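PDB 4Q6U: Rv3651-like N-terminal domain-containing protein from Mycobacterium tuberculosis, which is of unknown function but, as a triple sensor-domain protein with one GAF-related and two PAS-like domains, probably takes part in sensing or signalling. Local coordinates for residues L15-G20 against V192-L197; M83-M88 against P110-L115; Q259-Y264 against V330-P335; F263-R268 against P303-D308. All coordinates share one frame; numbering follows the deposited sequence.

Contact 1 (L15-G20 against V192-L197)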
loop_
_atom_site.group_PDB
_atom_site.type_symbol
_atom_site.label_atom_id
_atom_site.label_comp_id
_atom_site.label_asym_id
_atom_site.label_seq_id
_atom_site.Cartn_x
_atom_site.Cartn_y
_atom_site.Cartn_z
ATOM N N LEU B 15 -26.827 1.864 11.968
ATOM C CA LEU B 15 -27.115 1.470 10.595
ATOM C C LEU B 15 -26.911 -0.033 10.440
ATOM O O LEU B 15 -25.822 -0.560 10.658
ATOM C CB LEU B 15 -26.252 2.236 9.600
ATOM C CG LEU B 15 -26.525 1.957 8.115
ATOM C CD1 LEU B 15 -27.893 2.470 7.695
ATOM C CD2 LEU B 15 -25.447 2.583 7.244
ATOM N N VAL B 16 -27.984 -0.718 10.068
ATOM C CA VAL B 16 -27.977 -2.166 9.942
ATOM C C VAL B 16 -28.152 -2.597 8.488
ATOM O O VAL B 16 -29.127 -2.241 7.853
ATOM C CB VAL B 16 -29.095 -2.793 10.797
ATOM C CG1 VAL B 16 -29.297 -4.251 10.432
ATOM C CG2 VAL B 16 -28.772 -2.633 12.277
ATOM N N GLU B 17 -27.192 -3.358 7.974
ATOM C CA GLU B 17 -27.292 -3.940 6.642
ATOM C C GLU B 17 -28.138 -5.204 6.751
ATOM O O GLU B 17 -27.890 -6.055 7.610
ATOM C CB GLU B 17 -25.897 -4.236 6.072
ATOM C CG GLU B 17 -25.824 -4.359 4.546
ATOM C CD GLU B 17 -25.942 -5.793 4.074
ATOM O OE1 GLU B 17 -26.492 -6.632 4.824
ATOM O OE2 GLU B 17 -25.478 -6.088 2.959
ATOM N N THR B 18 -29.148 -5.316 5.893
ATOM C CA THR B 18 -30.134 -6.385 6.011
ATOM C C THR B 18 -30.224 -7.263 4.764
ATOM O O THR B 18 -31.295 -7.773 4.438
ATOM C CB THR B 18 -31.542 -5.815 6.302
ATOM O OG1 THR B 18 -31.889 -4.839 5.309
ATOM C CG2 THR B 18 -31.584 -5.166 7.677
ATOM N N LEU B 19 -29.107 -7.445 4.068
ATOM C CA LEU B 19 -29.119 -8.269 2.863
ATOM C C LEU B 19 -28.575 -9.673 3.128
ATOM O O LEU B 19 -28.649 -10.546 2.264
ATOM C CB LEU B 19 -28.328 -7.589 1.742
ATOM C CG LEU B 19 -29.034 -6.386 1.109
ATOM C CD1 LEU B 19 -28.109 -5.614 0.198
ATOM C CD2 LEU B 19 -30.278 -6.834 0.349
ATOM N N GLY B 20 -28.034 -9.886 4.324
ATOM C CA GLY B 20 -27.561 -11.200 4.720
ATOM C C GLY B 20 -28.645 -12.006 5.418
ATOM O O GLY B 20 -29.803 -11.594 5.463
ATOM N N VAL B 192 -20.792 -0.087 2.975
ATOM C CA VAL B 192 -20.857 -1.540 2.994
ATOM C C VAL B 192 -21.305 -1.971 1.604
ATOM O O VAL B 192 -22.075 -1.263 0.968
ATOM C CB VAL B 192 -21.836 -2.056 4.077
ATOM C CG1 VAL B 192 -23.226 -1.475 3.862
ATOM C CG2 VAL B 192 -21.879 -3.576 4.102
ATOM N N ALA B 193 -20.801 -3.100 1.114
ATOM C CA ALA B 193 -21.214 -3.609 -0.191
ATOM C C ALA B 193 -21.279 -5.129 -0.176
ATOM O O ALA B 193 -20.446 -5.785 0.453
ATOM C CB ALA B 193 -20.261 -3.123 -1.291
ATOM N N ARG B 194 -22.275 -5.685 -0.864
ATOM C CA ARG B 194 -22.473 -7.127 -0.907
ATOM C C ARG B 194 -22.934 -7.575 -2.284
ATOM O O ARG B 194 -23.903 -7.038 -2.823
ATOM C CB ARG B 194 -23.498 -7.566 0.140
ATOM C CG ARG B 194 -23.737 -9.077 0.164
ATOM C CD ARG B 194 -24.979 -9.452 0.946
ATOM N NE ARG B 194 -24.933 -8.999 2.334
ATOM C CZ ARG B 194 -24.576 -9.759 3.365
ATOM N NH1 ARG B 194 -24.229 -11.027 3.177
ATOM N NH2 ARG B 194 -24.573 -9.248 4.591
ATOM N N SER B 195 -22.250 -8.569 -2.843
ATOM C CA SER B 195 -22.617 -9.109 -4.149
ATOM C C SER B 195 -23.532 -10.324 -4.022
ATOM O O SER B 195 -23.356 -11.149 -3.130
ATOM C CB SER B 195 -21.366 -9.487 -4.941
ATOM O OG SER B 195 -20.688 -10.567 -4.325
ATOM N N ALA B 196 -24.511 -10.427 -4.918
ATOM C CA ALA B 196 -25.392 -11.586 -4.959
ATOM C C ALA B 196 -26.005 -11.763 -6.349
ATOM O O ALA B 196 -26.097 -10.811 -7.127
ATOM C CB ALA B 196 -26.489 -11.458 -3.909
ATOM N N LEU B 197 -26.416 -12.986 -6.658
ATOM C CA LEU B 197 -27.111 -13.255 -7.907
ATOM C C LEU B 197 -28.590 -12.897 -7.784
ATOM O O LEU B 197 -29.263 -13.319 -6.847
ATOM C CB LEU B 197 -26.946 -14.722 -8.312
ATOM C CG LEU B 197 -25.527 -15.100 -8.745
ATOM C CD1 LEU B 197 -25.361 -16.611 -8.853
ATOM C CD2 LEU B 197 -25.190 -14.422 -10.062
#

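Contact 2 (M83-M88 against P110-L115)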
loop_
_atom_site.group_PDB
_atom_site.type_symbol
_atom_site.label_atom_id
_atom_site.label_comp_id
_atom_site.label_asym_id
_atom_site.label_seq_id
_atom_site.Cartn_x
_atom_site.Cartn_y
_atom_site.Cartn_z
HETATM N N MSE B 83 -33.547 1.307 -1.904
HETATM C CA MSE B 83 -32.968 1.643 -3.200
HETATM C C MSE B 83 -34.088 2.026 -4.150
HETATM O O MSE B 83 -35.221 1.601 -3.959
HETATM C CB MSE B 83 -32.175 0.456 -3.744
HETATM C CG MSE B 83 -31.476 0.704 -5.073
HETATM SE SE MSE B 83 -30.383 2.302 -4.951
HETATM C CE MSE B 83 -29.834 2.437 -6.853
ATOM N N THR B 84 -33.795 2.819 -5.173
ATOM C CA THR B 84 -34.885 3.294 -6.036
ATOM C C THR B 84 -35.507 2.203 -6.916
ATOM O O THR B 84 -36.480 2.461 -7.633
ATOM C CB THR B 84 -34.423 4.459 -6.933
ATOM O OG1 THR B 84 -33.155 4.144 -7.520
ATOM C CG2 THR B 84 -34.298 5.737 -6.093
ATOM N N ASP B 85 -34.984 0.982 -6.850
ATOM C CA ASP B 85 -35.671 -0.138 -7.494
ATOM C C ASP B 85 -36.651 -0.825 -6.533
ATOM O O ASP B 85 -37.217 -1.867 -6.856
ATOM C CB ASP B 85 -34.664 -1.157 -8.047
ATOM C CG ASP B 85 -33.643 -1.598 -7.013
ATOM O OD1 ASP B 85 -33.905 -1.417 -5.807
ATOM O OD2 ASP B 85 -32.578 -2.129 -7.412
ATOM N N GLY B 86 -36.827 -0.245 -5.345
ATOM C CA GLY B 86 -37.743 -0.773 -4.346
ATOM C C GLY B 86 -37.123 -1.735 -3.346
ATOM O O GLY B 86 -37.788 -2.181 -2.414
ATOM N N ARG B 87 -35.844 -2.050 -3.531
ATOM C CA ARG B 87 -35.148 -3.023 -2.692
ATOM C C ARG B 87 -34.619 -2.420 -1.403
ATOM O O ARG B 87 -33.988 -1.365 -1.400
ATOM C CB ARG B 87 -33.980 -3.656 -3.459
ATOM C CG ARG B 87 -34.413 -4.488 -4.658
ATOM C CD ARG B 87 -35.091 -5.773 -4.211
ATOM N NE ARG B 87 -34.260 -6.505 -3.258
ATOM C CZ ARG B 87 -33.260 -7.312 -3.600
ATOM N NH1 ARG B 87 -32.958 -7.499 -4.884
ATOM N NH2 ARG B 87 -32.561 -7.932 -2.657
HETATM N N MSE B 88 -34.870 -3.114 -0.304
HETATM C CA MSE B 88 -34.399 -2.677 1.001
HETATM C C MSE B 88 -32.938 -3.046 1.186
HETATM O O MSE B 88 -32.598 -4.225 1.185
HETATM C CB MSE B 88 -35.249 -3.311 2.094
HETATM C CG MSE B 88 -34.852 -2.908 3.485
HETATM SE SE MSE B 88 -36.108 -1.670 4.281
HETATM C CE MSE B 88 -37.771 -2.464 3.650
ATOM N N PRO B 110 -28.063 4.536 -0.507
ATOM C CA PRO B 110 -28.093 3.251 -1.200
ATOM C C PRO B 110 -27.641 3.414 -2.643
ATOM O O PRO B 110 -27.917 4.437 -3.271
ATOM C CB PRO B 110 -29.565 2.847 -1.120
ATOM C CG PRO B 110 -30.283 4.140 -1.113
ATOM C CD PRO B 110 -29.404 5.142 -0.414
ATOM N N LEU B 111 -26.908 2.427 -3.137
ATOM C CA LEU B 111 -26.528 2.372 -4.544
ATOM C C LEU B 111 -26.328 0.915 -4.939
ATOM O O LEU B 111 -26.275 0.024 -4.078
ATOM C CB LEU B 111 -25.246 3.176 -4.803
ATOM C CG LEU B 111 -23.978 2.666 -4.101
ATOM C CD1 LEU B 111 -22.796 2.697 -5.057
ATOM C CD2 LEU B 111 -23.646 3.484 -2.870
ATOM N N LYS B 112 -26.185 0.667 -6.233
ATOM C CA LYS B 112 -25.885 -0.677 -6.684
ATOM C C LYS B 112 -25.018 -0.636 -7.925
ATOM O O LYS B 112 -25.059 0.325 -8.706
ATOM C CB LYS B 112 -27.163 -1.474 -6.973
ATOM C CG LYS B 112 -27.990 -0.933 -8.116
ATOM C CD LYS B 112 -29.234 -1.792 -8.357
ATOM C CE LYS B 112 -30.067 -1.263 -9.519
ATOM N NZ LYS B 112 -31.316 -2.068 -9.670
ATOM N N TRP B 113 -24.214 -1.680 -8.071
ATOM C CA TRP B 113 -23.443 -1.913 -9.279
ATOM C C TRP B 113 -23.981 -3.189 -9.906
ATOM O O TRP B 113 -23.949 -4.249 -9.270
ATOM C CB TRP B 113 -21.945 -2.053 -8.979
ATOM C CG TRP B 113 -21.249 -0.765 -8.681
ATOM C CD1 TRP B 113 -21.827 0.441 -8.403
ATOM C CD2 TRP B 113 -19.835 -0.549 -8.650
ATOM N NE1 TRP B 113 -20.850 1.394 -8.191
ATOM C CE2 TRP B 113 -19.623 0.808 -8.340
ATOM C CE3 TRP B 113 -18.722 -1.379 -8.857
ATOM C CZ2 TRP B 113 -18.338 1.361 -8.223
ATOM C CZ3 TRP B 113 -17.452 -0.829 -8.744
ATOM C CH2 TRP B 113 -17.271 0.528 -8.428
ATOM N N ASP B 114 -24.518 -3.089 -11.122
ATOM C CA ASP B 114 -24.865 -4.294 -11.873
ATOM C C ASP B 114 -23.599 -4.766 -12.583
ATOM O O ASP B 114 -23.166 -4.154 -13.557
ATOM C CB ASP B 114 -26.000 -4.031 -12.873
ATOM C CG ASP B 114 -26.529 -5.313 -13.523
ATOM O OD1 ASP B 114 -25.722 -6.221 -13.821
ATOM O OD2 ASP B 114 -27.762 -5.416 -13.737
ATOM N N LEU B 115 -22.999 -5.842 -12.079
ATOM C CA LEU B 115 -21.726 -6.332 -12.617
ATOM C C LEU B 115 -21.910 -7.017 -13.967
ATOM O O LEU B 115 -20.987 -7.082 -14.768
ATOM C CB LEU B 115 -21.067 -7.299 -11.637
ATOM C CG LEU B 115 -20.882 -6.713 -10.241
ATOM C CD1 LEU B 115 -20.260 -7.732 -9.298
ATOM C CD2 LEU B 115 -20.049 -5.444 -10.329
#

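Contact 3 (Q259-Y264 against V330-P335)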
loop_
_atom_site.group_PDB
_atom_site.type_symbol
_atom_site.label_atom_id
_atom_site.label_comp_id
_atom_site.label_asym_id
_atom_site.label_seq_id
_atom_site.Cartn_x
_atom_site.Cartn_y
_atom_site.Cartn_z
ATOM N N GLN B 259 -6.760 11.706 -15.061
ATOM C CA GLN B 259 -8.055 12.341 -15.279
ATOM C C GLN B 259 -8.746 11.709 -16.488
ATOM O O GLN B 259 -8.086 11.203 -17.393
ATOM C CB GLN B 259 -7.900 13.853 -15.472
ATOM C CG GLN B 259 -7.488 14.595 -14.208
ATOM C CD GLN B 259 -8.228 14.113 -12.965
ATOM O OE1 GLN B 259 -9.454 14.178 -12.895
ATOM N NE2 GLN B 259 -7.479 13.623 -11.975
ATOM N N PRO B 260 -10.088 11.727 -16.509
ATOM C CA PRO B 260 -10.797 11.118 -17.642
ATOM C C PRO B 260 -10.424 11.761 -18.964
ATOM O O PRO B 260 -10.094 12.947 -19.006
ATOM C CB PRO B 260 -12.270 11.372 -17.320
ATOM C CG PRO B 260 -12.306 11.573 -15.841
ATOM C CD PRO B 260 -11.006 12.222 -15.470
ATOM N N CYS B 261 -10.448 10.978 -20.036
ATOM C CA CYS B 261 -10.153 11.528 -21.344
ATOM C C CYS B 261 -11.448 11.979 -21.991
ATOM O O CYS B 261 -12.501 11.364 -21.818
ATOM C CB CYS B 261 -9.425 10.515 -22.232
ATOM S SG CYS B 261 -10.486 9.342 -23.072
ATOM N N SER B 262 -11.366 13.083 -22.713
ATOM C CA SER B 262 -12.512 13.611 -23.423
ATOM C C SER B 262 -12.470 13.208 -24.896
ATOM O O SER B 262 -13.277 13.684 -25.685
ATOM C CB SER B 262 -12.569 15.135 -23.278
ATOM O OG SER B 262 -11.317 15.724 -23.582
ATOM N N PHE B 263 -11.542 12.317 -25.255
ATOM C CA PHE B 263 -11.414 11.862 -26.647
ATOM C C PHE B 263 -12.686 11.178 -27.107
ATOM O O PHE B 263 -13.069 11.295 -28.266
ATOM C CB PHE B 263 -10.259 10.868 -26.850
ATOM C CG PHE B 263 -8.974 11.270 -26.217
ATOM C CD1 PHE B 263 -8.611 12.599 -26.108
ATOM C CD2 PHE B 263 -8.118 10.297 -25.725
ATOM C CE1 PHE B 263 -7.417 12.952 -25.505
ATOM C CE2 PHE B 263 -6.933 10.640 -25.125
ATOM C CZ PHE B 263 -6.576 11.971 -25.015
ATOM N N TYR B 264 -13.324 10.434 -26.208
ATOM C CA TYR B 264 -14.515 9.685 -26.591
ATOM C C TYR B 264 -15.564 9.706 -25.468
ATOM O O TYR B 264 -15.267 10.076 -24.337
ATOM C CB TYR B 264 -14.131 8.250 -26.976
ATOM C CG TYR B 264 -13.848 7.314 -25.807
ATOM C CD1 TYR B 264 -12.638 7.352 -25.128
ATOM C CD2 TYR B 264 -14.785 6.375 -25.408
ATOM C CE1 TYR B 264 -12.390 6.489 -24.071
ATOM C CE2 TYR B 264 -14.544 5.512 -24.353
ATOM C CZ TYR B 264 -13.349 5.568 -23.692
ATOM O OH TYR B 264 -13.123 4.702 -22.649
ATOM N N VAL B 330 -5.295 -0.006 -19.198
ATOM C CA VAL B 330 -5.334 0.539 -20.540
ATOM C C VAL B 330 -4.791 1.959 -20.568
ATOM O O VAL B 330 -5.155 2.773 -19.728
ATOM C CB VAL B 330 -6.780 0.526 -21.095
ATOM C CG1 VAL B 330 -6.830 1.224 -22.413
ATOM C CG2 VAL B 330 -7.278 -0.905 -21.234
ATOM N N ALA B 331 -3.911 2.244 -21.526
ATOM C CA ALA B 331 -3.416 3.600 -21.746
ATOM C C ALA B 331 -4.026 4.171 -23.022
ATOM O O ALA B 331 -3.809 3.646 -24.104
ATOM C CB ALA B 331 -1.898 3.617 -21.824
ATOM N N LEU B 332 -4.782 5.251 -22.885
ATOM C CA LEU B 332 -5.516 5.821 -24.010
ATOM C C LEU B 332 -4.946 7.131 -24.497
ATOM O O LEU B 332 -4.735 8.049 -23.715
ATOM C CB LEU B 332 -6.965 6.057 -23.621
ATOM C CG LEU B 332 -7.686 4.858 -23.037
ATOM C CD1 LEU B 332 -8.954 5.346 -22.388
ATOM C CD2 LEU B 332 -8.009 3.949 -24.178
ATOM N N ARG B 333 -4.764 7.236 -25.805
ATOM C CA ARG B 333 -4.348 8.489 -26.402
ATOM C C ARG B 333 -4.799 8.585 -27.861
ATOM O O ARG B 333 -5.196 7.593 -28.470
ATOM C CB ARG B 333 -2.822 8.647 -26.306
ATOM C CG ARG B 333 -2.021 7.651 -27.149
ATOM C CD ARG B 333 -0.523 8.032 -27.220
ATOM N NE ARG B 333 0.315 6.984 -27.818
ATOM C CZ ARG B 333 0.300 6.652 -29.104
ATOM N NH1 ARG B 333 -0.517 7.275 -29.947
ATOM N NH2 ARG B 333 1.098 5.692 -29.556
ATOM N N LEU B 334 -4.737 9.785 -28.419
ATOM C CA LEU B 334 -5.020 9.973 -29.837
ATOM C C LEU B 334 -3.979 9.253 -30.701
ATOM O O LEU B 334 -2.787 9.287 -30.393
ATOM C CB LEU B 334 -5.055 11.464 -30.167
ATOM C CG LEU B 334 -6.173 12.224 -29.449
ATOM C CD1 LEU B 334 -6.123 13.709 -29.770
ATOM C CD2 LEU B 334 -7.519 11.638 -29.837
ATOM N N PRO B 335 -4.422 8.587 -31.782
ATOM C CA PRO B 335 -3.466 7.921 -32.672
ATOM C C PRO B 335 -2.851 8.904 -33.659
ATOM O O PRO B 335 -3.523 9.859 -34.045
ATOM C CB PRO B 335 -4.324 6.882 -33.394
ATOM C CG PRO B 335 -5.684 7.517 -33.451
ATOM C CD PRO B 335 -5.815 8.404 -32.227
#

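Contact 4 (F263-R268 against P303-D308)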
loop_
_atom_site.group_PDB
_atom_site.type_symbol
_atom_site.label_atom_id
_atom_site.label_comp_id
_atom_site.label_asym_id
_atom_site.label_seq_id
_atom_site.Cartn_x
_atom_site.Cartn_y
_atom_site.Cartn_z
ATOM N N PHE B 263 -11.542 12.317 -25.255
ATOM C CA PHE B 263 -11.414 11.862 -26.647
ATOM C C PHE B 263 -12.686 11.178 -27.107
ATOM O O PHE B 263 -13.069 11.295 -28.266
ATOM C CB PHE B 263 -10.259 10.868 -26.850
ATOM C CG PHE B 263 -8.974 11.270 -26.217
ATOM C CD1 PHE B 263 -8.611 12.599 -26.108
ATOM C CD2 PHE B 263 -8.118 10.297 -25.725
ATOM C CE1 PHE B 263 -7.417 12.952 -25.505
ATOM C CE2 PHE B 263 -6.933 10.640 -25.125
ATOM C CZ PHE B 263 -6.576 11.971 -25.015
ATOM N N TYR B 264 -13.324 10.434 -26.208
ATOM C CA TYR B 264 -14.515 9.685 -26.591
ATOM C C TYR B 264 -15.564 9.706 -25.468
ATOM O O TYR B 264 -15.267 10.076 -24.337
ATOM C CB TYR B 264 -14.131 8.250 -26.976
ATOM C CG TYR B 264 -13.848 7.314 -25.807
ATOM C CD1 TYR B 264 -12.638 7.352 -25.128
ATOM C CD2 TYR B 264 -14.785 6.375 -25.408
ATOM C CE1 TYR B 264 -12.390 6.489 -24.071
ATOM C CE2 TYR B 264 -14.544 5.512 -24.353
ATOM C CZ TYR B 264 -13.349 5.568 -23.692
ATOM O OH TYR B 264 -13.123 4.702 -22.649
ATOM N N ASP B 265 -16.794 9.325 -25.794
ATOM C CA ASP B 265 -17.898 9.434 -24.844
ATOM C C ASP B 265 -18.020 8.166 -24.012
ATOM O O ASP B 265 -18.911 7.344 -24.246
ATOM C CB ASP B 265 -19.216 9.724 -25.585
ATOM C CG ASP B 265 -20.285 10.318 -24.672
ATOM O OD1 ASP B 265 -20.167 10.195 -23.433
ATOM O OD2 ASP B 265 -21.254 10.899 -25.195
ATOM N N TRP B 266 -17.120 8.019 -23.039
ATOM C CA TRP B 266 -17.130 6.878 -22.135
ATOM C C TRP B 266 -18.335 6.914 -21.191
ATOM O O TRP B 266 -18.794 5.868 -20.736
ATOM C CB TRP B 266 -15.817 6.813 -21.320
ATOM C CG TRP B 266 -15.530 8.060 -20.538
ATOM C CD1 TRP B 266 -14.929 9.202 -20.996
ATOM C CD2 TRP B 266 -15.834 8.294 -19.159
ATOM N NE1 TRP B 266 -14.850 10.133 -19.987
ATOM C CE2 TRP B 266 -15.390 9.598 -18.849
ATOM C CE3 TRP B 266 -16.435 7.526 -18.155
ATOM C CZ2 TRP B 266 -15.539 10.156 -17.574
ATOM C CZ3 TRP B 266 -16.571 8.079 -16.883
ATOM C CH2 TRP B 266 -16.130 9.383 -16.611
ATOM N N ARG B 267 -18.854 8.107 -20.908
ATOM C CA ARG B 267 -19.986 8.221 -19.977
ATOM C C ARG B 267 -21.297 7.742 -20.602
ATOM O O ARG B 267 -22.031 6.956 -19.999
ATOM C CB ARG B 267 -20.125 9.664 -19.481
ATOM C CG ARG B 267 -19.047 10.047 -18.458
ATOM C CD ARG B 267 -19.246 11.443 -17.877
ATOM N NE ARG B 267 -20.540 11.581 -17.214
ATOM C CZ ARG B 267 -21.524 12.354 -17.663
ATOM N NH1 ARG B 267 -21.352 13.069 -18.762
ATOM N NH2 ARG B 267 -22.674 12.415 -17.010
ATOM N N ARG B 268 -21.584 8.199 -21.813
ATOM C CA ARG B 268 -22.816 7.786 -22.497
ATOM C C ARG B 268 -22.784 6.292 -22.810
ATOM O O ARG B 268 -23.792 5.596 -22.664
ATOM C CB ARG B 268 -23.011 8.579 -23.784
ATOM C CG ARG B 268 -24.358 8.324 -24.483
ATOM C CD ARG B 268 -24.341 8.862 -25.893
ATOM N NE ARG B 268 -23.615 7.970 -26.800
ATOM C CZ ARG B 268 -22.608 8.347 -27.584
ATOM N NH1 ARG B 268 -22.200 9.611 -27.587
ATOM N NH2 ARG B 268 -22.011 7.459 -28.372
ATOM N N PRO B 303 -16.893 4.954 -29.107
ATOM C CA PRO B 303 -18.032 5.852 -29.353
ATOM C C PRO B 303 -17.697 7.335 -29.209
ATOM O O PRO B 303 -17.135 7.736 -28.203
ATOM C CB PRO B 303 -19.047 5.445 -28.275
ATOM C CG PRO B 303 -18.647 4.091 -27.845
ATOM C CD PRO B 303 -17.151 4.032 -27.987
ATOM N N GLY B 304 -18.053 8.141 -30.204
ATOM C CA GLY B 304 -17.791 9.569 -30.152
ATOM C C GLY B 304 -18.849 10.434 -29.479
ATOM O O GLY B 304 -19.986 10.003 -29.241
ATOM N N HIS B 305 -18.460 11.668 -29.176
ATOM C CA HIS B 305 -19.371 12.681 -28.657
ATOM C C HIS B 305 -20.283 13.263 -29.746
ATOM O O HIS B 305 -21.505 13.348 -29.567
ATOM C CB HIS B 305 -18.577 13.807 -27.992
ATOM C CG HIS B 305 -18.038 13.449 -26.641
ATOM N ND1 HIS B 305 -16.714 13.118 -26.433
ATOM C CD2 HIS B 305 -18.643 13.365 -25.434
ATOM C CE1 HIS B 305 -16.529 12.852 -25.153
ATOM N NE2 HIS B 305 -17.682 12.990 -24.523
ATOM N N ASP B 306 -19.689 13.662 -30.867
ATOM C CA ASP B 306 -20.442 14.282 -31.961
ATOM C C ASP B 306 -20.592 13.351 -33.160
ATOM O O ASP B 306 -21.570 13.430 -33.909
ATOM C CB ASP B 306 -19.765 15.576 -32.404
ATOM C CG ASP B 306 -19.515 16.520 -31.253
ATOM O OD1 ASP B 306 -20.486 16.863 -30.546
ATOM O OD2 ASP B 306 -18.346 16.909 -31.048
ATOM N N VAL B 307 -19.608 12.480 -33.348
ATOM C CA VAL B 307 -19.673 11.474 -34.400
ATOM C C VAL B 307 -19.858 10.089 -33.792
ATOM O O VAL B 307 -19.749 9.916 -32.575
ATOM C CB VAL B 307 -18.415 11.491 -35.285
ATOM C CG1 VAL B 307 -18.357 12.785 -36.099
ATOM C CG2 VAL B 307 -17.157 11.308 -34.439
ATOM N N ASP B 308 -20.153 9.107 -34.636
ATOM C CA ASP B 308 -20.394 7.752 -34.160
ATOM C C ASP B 308 -19.120 7.133 -33.585
ATOM O O ASP B 308 -19.124 6.557 -32.493
ATOM C CB ASP B 308 -20.947 6.878 -35.291
ATOM C CG ASP B 308 -22.413 7.160 -35.588
ATOM O OD1 ASP B 308 -23.103 7.704 -34.703
ATOM O OD2 ASP B 308 -22.873 6.831 -36.704
#

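Contact 1 (L15-G20 against V192-L197)
A side-on, two-nitrogen grip joins Arg194 to Glu17. Glu17 leaves the backbone with CG anti to its N (chi1 -159°) and bends at chi2, so that the carboxylate swings across to meet a guanidinium arriving from a chain bent near its end. Arg194 NE gives a nearly straight bond of 3.0 Å to the syn lone pair of Glu17 OE2, while Arg194 NH2 reaches Glu17 OE1 from above the carboxylate plane at 3.3 Å. The salt bridge joins the end of strand 14-17, in the GAF-related N-terminal sheet, to strand 186-198 in the sheet of the PAS-like middle domain. Glu17 OE1 is doubly held, since Leu19 N also donates to it at 2.8 Å, which ties the turn after the strand to the carboxylate. Gly20 and the Leu19 carbonyl carbon lie over one face of the guanidinium, and Leu19 CB packs 3.7 Å from Arg194 NE. Behind the charges, Glu17 CG rests against both methyls of Val192, with CG1 at 3.9 Å.

Contact 2 (M83-M88 against P110-L115)
Residues 83-86 form a type I beta turn, closed by a 2.8 Å bond from Gly86 N to Met83 O, and this turn lies beside strand 109-114, with the CA atoms of Met83 and Pro110 5.5 Å apart. Two side chains of the turn reach the strand by different means. Met83, a selenomethionine, starts with CG anti to the backbone N and then bends at chi2 (53°), which lays SE against the strand backbone, 3.7 Å from Pro110 O and 4.0 Å from Pro110 CB. Its methyl CE continues to Lys112, touching CG at 4.0 Å where the two chains cross at about a right angle. Lys112 is fully extended beyond CG and meets Asp85 tip to tip: NZ binds the anti lone pair of Asp85 OD2 at 2.6 Å, a short salt bridge. The other oxygen, Asp85 OD1, accepts from Arg87 N at 3.1 Å, so the two oxygens are held from different directions, which limits rotation of the group. Asp85 OD2 also pairs with Arg210 of strand 206-215, and two positive partners would probably favour the ionised carboxylate. Asp85 thus forms an Asx turn within a beta hairpin, the connection between strands 74-82 and 88-97 of the GAF-related sheet, whose tip is docked by charge and by selenium packing onto the first strand of the PAS-like middle domain.

Contact 3 (Q259-Y264 against V330-P335)
The ring of Phe263 stands between a leucine on one face and a cysteine on the other, and the end of a strand runs past its edge. Leu334 lies over the first face in a CH-pi contact, with its CG 4.2 Å from the ring centroid of Phe263 and only 12° off the normal; its methyl CD2 extends toward the root of the ring, 3.9 Å from Phe263 CG. Both residues have CG anti to their own carbonyl carbon, and the two side chains cross obliquely. On the opposite face sits Cys261 CB, offset toward the rim. At the edge of the ring, near its plane, Leu332 O lies 3.7 Å from Phe263 CE2. Arg333 CA is 3.6 Å from the same Phe263 CE2. Tyr264 is turned differently: CG takes the crowded position between backbone N and carbonyl carbon (chi1 77°), and the ring presents an edge to Leu332, CE1 to CD1 at 4.0 Å, the chains crossing at about a right angle. The same Leu332 methyl reaches Cys261 SG at 4.3 Å. The loop thereby lies against the end of strand 325-333 in the PAS-like C-terminal domain. Leu332 also packs on Val312 and Val314 of strand 309-320, the Phe263 ring meets His242 of strand 242-246 nearly at right angles, and Arg333 pairs with Glu339 of helix 337-343.

Contact 4 (F263-R268 against P303-D308)
His305, Pro303 and Asp265 bury the most surface where the loop 263-268 meets the end of strand 296-303 and the turn that follows. The His305 ring lies across the Asp265 side chain, whose CB makes a CH-pi contact 3.8 Å from the ring centroid, 17° off the normal. The carboxylate lies nearly parallel to the ring, 19° from its plane, and Asp265 CG is 3.5 Å from His305 CD2. Pro303 contributes its carbonyl, accepting in plane from Asp265 N at 2.9 Å; its CB packs against Arg268 NH2. Arg268, bent at chi3, brings NH1 to Gly304 O at 2.8 Å, in both the carbonyl and guanidinium planes, while the same NH1 makes a salt bridge with Asp265 OD2 at 2.9 Å. Asp265 OD1 takes the backbone N of Arg268, an Asx motif at the start of residues 265-268. Asp265, so engaged, is probably ionised; against one face of His305 it would favour a protonated ring, which nearby Arg267 and Arg268 would oppose, leaving that charge open.

The four contacts fall into two pairs: joints between domains and packing within one domain. Contacts 1 and 2 both join the N-terminal domain to the middle domain, touch each other through Leu19 and the 83-88 segment, and have centres about 11 Å apart; contact 2 is nested within the chain loop closed by contact 1. All four are partly buried, but the salt-bridged contacts 1 and 2 involve no exposed residue, whereas contact 3 includes exposed Leu334 and contact 4 exposed His305 and Arg268. Contacts 3 and 4 stay within the C-terminal domain and share Phe263 and Tyr264. Contact 3 turns aromatic and aliphatic groups toward a strand; contact 4 relies chiefly on backbone and charged hydrogen bonds, with a histidine ring laid over an aspartate.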